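Local coordinates for SA0254 protein (Staphylococcus aureus subsp. aureus, PDB 2OOI) that is of unknown function but carries a UTRA domain, the effector-binding module of GntR-type transcription regulators, so it probably senses a small molecule, at residues 127-132 with 144-149. Numbering follows the deposited sequence.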
ATOM      1  N   CYS B 127     -10.795  -6.596  -2.508  1.00 49.03           N
ATOM      2  CA  CYS B 127     -10.464  -5.953  -1.221  1.00 48.97           C
ATOM      3  C   CYS B 127      -8.954  -5.768  -1.122  1.00 48.71           C
ATOM      4  O   CYS B 127      -8.225  -6.241  -1.990  1.00 49.00           O
ATOM      5  CB  CYS B 127     -10.956  -6.809  -0.050  1.00 48.59           C
ATOM      6  SG  CYS B 127     -10.336  -8.534  -0.102  1.00 48.88           S
ATOM      7  N   LEU B 128      -8.506  -5.069  -0.079  1.00 48.53           N
ATOM      8  CA  LEU B 128      -7.109  -5.064   0.351  1.00 48.65           C
ATOM      9  C   LEU B 128      -7.037  -5.841   1.647  1.00 48.82           C
ATOM     10  O   LEU B 128      -7.766  -5.528   2.594  1.00 49.34           O
ATOM     11  CB  LEU B 128      -6.604  -3.630   0.604  1.00 48.38           C
ATOM     12  CG  LEU B 128      -5.077  -3.437   0.705  1.00 48.52           C
ATOM     13  CD1 LEU B 128      -4.435  -3.740  -0.636  1.00 47.83           C
ATOM     14  CD2 LEU B 128      -4.680  -2.035   1.143  1.00 47.97           C
ATOM     15  N   ARG B 129      -6.188  -6.858   1.689  1.00 48.98           N
ATOM     16  CA  ARG B 129      -5.879  -7.586   2.930  1.00 48.95           C
ATOM     17  C   ARG B 129      -4.549  -7.017   3.422  1.00 49.54           C
ATOM     18  O   ARG B 129      -3.533  -7.102   2.733  1.00 50.85           O
ATOM     19  CB  ARG B 129      -5.787  -9.104   2.740  1.00 47.46           C
ATOM     20  CG  ARG B 129      -6.630  -9.658   1.627  1.00 48.08           C
ATOM     21  CD  ARG B 129      -6.965 -11.136   1.754  1.00 48.20           C
ATOM     22  NE  ARG B 129      -8.107 -11.213   2.654  1.00 51.80           N
ATOM     23  CZ  ARG B 129      -9.347 -11.613   2.359  1.00 50.67           C
ATOM     24  NH1 ARG B 129      -9.722 -12.103   1.185  1.00 50.82           N
ATOM     25  NH2 ARG B 129     -10.235 -11.538   3.302  1.00 50.60           N
ATOM     26  N   TYR B 130      -4.581  -6.425   4.604  1.00 50.23           N
ATOM     27  CA  TYR B 130      -3.492  -5.641   5.156  1.00 50.93           C
ATOM     28  C   TYR B 130      -3.170  -6.227   6.527  1.00 51.48           C
ATOM     29  O   TYR B 130      -4.073  -6.564   7.280  1.00 51.59           O
ATOM     30  CB  TYR B 130      -4.021  -4.225   5.254  1.00 51.22           C
ATOM     31  CG  TYR B 130      -3.183  -3.143   5.877  1.00 51.50           C
ATOM     32  CD1 TYR B 130      -2.583  -2.155   5.088  1.00 50.18           C
ATOM     33  CD2 TYR B 130      -3.083  -3.029   7.268  1.00 53.18           C
ATOM     34  CE1 TYR B 130      -1.869  -1.107   5.663  1.00 50.44           C
ATOM     35  CE2 TYR B 130      -2.377  -1.976   7.859  1.00 51.59           C
ATOM     36  CZ  TYR B 130      -1.776  -1.027   7.051  1.00 53.14           C
ATOM     37  OH  TYR B 130      -1.083   0.013   7.652  1.00 55.34           O
ATOM     38  N   HIS B 131      -1.891  -6.434   6.818  1.00 52.22           N
ATOM     39  CA  HIS B 131      -1.475  -7.016   8.100  1.00 52.18           C
ATOM     40  C   HIS B 131      -0.478  -6.096   8.734  1.00 52.26           C
ATOM     41  O   HIS B 131       0.410  -5.616   8.063  1.00 51.95           O
ATOM     42  CB  HIS B 131      -0.838  -8.408   7.965  1.00 52.43           C
ATOM     43  CG  HIS B 131      -0.512  -9.029   9.290  1.00 53.34           C
ATOM     44  ND1 HIS B 131      -1.371  -9.895   9.937  1.00 55.60           N
ATOM     45  CD2 HIS B 131       0.531  -8.837  10.135  1.00 53.40           C
ATOM     46  CE1 HIS B 131      -0.849 -10.245  11.098  1.00 54.28           C
ATOM     47  NE2 HIS B 131       0.299  -9.608  11.247  1.00 53.58           N
ATOM     48  N   GLN B 132      -0.611  -5.858  10.029  1.00 52.65           N
ATOM     49  CA  GLN B 132       0.348  -5.005  10.696  1.00 53.13           C
ATOM     50  C   GLN B 132       0.792  -5.626  12.020  1.00 53.30           C
ATOM     51  O   GLN B 132      -0.042  -6.072  12.789  1.00 53.94           O
ATOM     52  CB  GLN B 132      -0.249  -3.613  10.895  1.00 52.85           C
ATOM     53  CG  GLN B 132       0.785  -2.561  11.307  1.00 53.14           C
ATOM     54  CD  GLN B 132       0.334  -1.111  11.109  1.00 53.39           C
ATOM     55  OE1 GLN B 132       1.062  -0.182  11.473  1.00 53.84           O
ATOM     56  NE2 GLN B 132      -0.853  -0.912  10.531  1.00 53.36           N
ATOM     57  N   SER B 144      -0.964  -8.070  16.727  1.00 49.29           N
ATOM     58  CA  SER B 144      -1.037  -8.665  15.390  1.00 48.97           C
ATOM     59  C   SER B 144      -2.385  -8.346  14.769  1.00 48.75           C
ATOM     60  O   SER B 144      -3.395  -8.856  15.220  1.00 48.88           O
ATOM     61  CB  SER B 144      -0.902 -10.189  15.498  1.00 49.05           C
ATOM     62  OG  SER B 144      -0.942 -10.838  14.231  1.00 48.75           O
ATOM     63  N   SER B 145      -2.405  -7.541  13.719  1.00 48.71           N
ATOM     64  CA  SER B 145      -3.675  -7.096  13.117  1.00 49.33           C
ATOM     65  C   SER B 145      -3.833  -7.413  11.623  1.00 49.30           C
ATOM     66  O   SER B 145      -2.940  -7.150  10.796  1.00 48.70           O
ATOM     67  CB  SER B 145      -3.864  -5.587  13.331  1.00 49.73           C
ATOM     68  OG  SER B 145      -4.292  -5.328  14.671  1.00 50.87           O
ATOM     69  N   ASP B 146      -4.981  -7.998  11.302  1.00 49.27           N
ATOM     70  CA  ASP B 146      -5.409  -8.158   9.930  1.00 49.60           C
ATOM     71  C   ASP B 146      -6.583  -7.270   9.676  1.00 49.56           C
ATOM     72  O   ASP B 146      -7.542  -7.261  10.455  1.00 50.32           O
ATOM     73  CB  ASP B 146      -5.793  -9.585   9.655  1.00 49.61           C
ATOM     74  CG  ASP B 146      -4.627 -10.424   9.535  1.00 51.18           C
ATOM     75  OD1 ASP B 146      -3.727 -10.055   8.762  1.00 56.20           O
ATOM     76  OD2 ASP B 146      -4.564 -11.428  10.229  1.00 57.55           O
ATOM     77  N   ILE B 147      -6.504  -6.524   8.587  1.00 49.32           N
ATOM     78  CA  ILE B 147      -7.573  -5.647   8.178  1.00 49.24           C
ATOM     79  C   ILE B 147      -8.015  -6.040   6.787  1.00 49.48           C
ATOM     80  O   ILE B 147      -7.174  -6.284   5.925  1.00 49.38           O
ATOM     81  CB  ILE B 147      -7.094  -4.226   8.185  1.00 49.32           C
ATOM     82  CG1 ILE B 147      -6.505  -3.909   9.565  1.00 49.74           C
ATOM     83  CG2 ILE B 147      -8.219  -3.277   7.806  1.00 49.40           C
ATOM     84  CD1 ILE B 147      -6.179  -2.438   9.787  1.00 48.76           C
ATOM     85  N   VAL B 148      -9.325  -6.143   6.561  1.00 49.50           N
ATOM     86  CA  VAL B 148      -9.803  -6.236   5.170  1.00 49.35           C
ATOM     87  C   VAL B 148     -10.578  -4.963   4.820  1.00 49.10           C
ATOM     88  O   VAL B 148     -11.552  -4.614   5.464  1.00 48.94           O
ATOM     89  CB  VAL B 148     -10.457  -7.629   4.822  1.00 49.18           C
ATOM     90  CG1 VAL B 148     -10.998  -7.617   3.454  1.00 49.37           C
ATOM     91  CG2 VAL B 148      -9.555  -8.777   5.047  1.00 47.72           C
ATOM     92  N   PHE B 149     -10.058  -4.241   3.828  1.00 49.35           N
ATOM     93  CA  PHE B 149     -10.582  -2.942   3.433  1.00 49.16           C
ATOM     94  C   PHE B 149     -11.674  -3.024   2.374  1.00 49.18           C
ATOM     95  O   PHE B 149     -11.643  -3.853   1.459  1.00 48.31           O
ATOM     96  CB  PHE B 149      -9.460  -2.067   2.888  1.00 49.41           C
ATOM     97  CG  PHE B 149      -8.528  -1.524   3.944  1.00 49.43           C
ATOM     98  CD1 PHE B 149      -7.336  -2.148   4.224  1.00 49.66           C
ATOM     99  CD2 PHE B 149      -8.852  -0.368   4.643  1.00 50.55           C
ATOM    100  CE1 PHE B 149      -6.479  -1.639   5.200  1.00 50.03           C
ATOM    101  CE2 PHE B 149      -8.005   0.142   5.604  1.00 49.84           C
ATOM    102  CZ  PHE B 149      -6.811  -0.492   5.875  1.00 49.88           C
TER
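Residues 127-132 and 144-149 are neighbouring antiparallel strands of one beta hairpin, their axes 4.7 Å apart. Tyr130 with Ile147 and Gln132 with Ser145 are hydrogen-bonded pairs. In the first, Tyr130 N gives a bond of 2.9 Å to Ile147 O, and Ile147 N one of 2.8 Å to Tyr130 O. Side chains alternate between two faces.

On the face of Leu128, Tyr130, Ile147 and Phe149, the bumps interlock. The Phe149 ring leans diagonally along the sheet, and its edge meets the face of the Tyr130 ring in a T-shaped stack, centroids 5.5 Å apart. The inner side of that corner is tight: Phe149 CE1 lies 3.6 Å from Tyr130 CB. Ile147 CD1 fills in beside the tyrosine, 4.0 Å from its CD2. Phe11 of helix 11-14 packs on Ile147 and Phe149. This hairpin lies within the six-stranded antiparallel sheet of the UTRA domain, between strands 61-71 and 99-110. A zinc ion is bound about 9 Å from the Ile147 side chain.

The other face is more polar. His131 ND1 donates a 2.6 Å hydrogen bond to Asp146 OD1, and His131 NE2 bonds to Glu40. Further along, Arg129 curls over Val148, with NH2 3.3 Å from CG2, and forms a salt bridge with Glu115. Val148 CG1 also meets Cys127 CB at 3.6 Å.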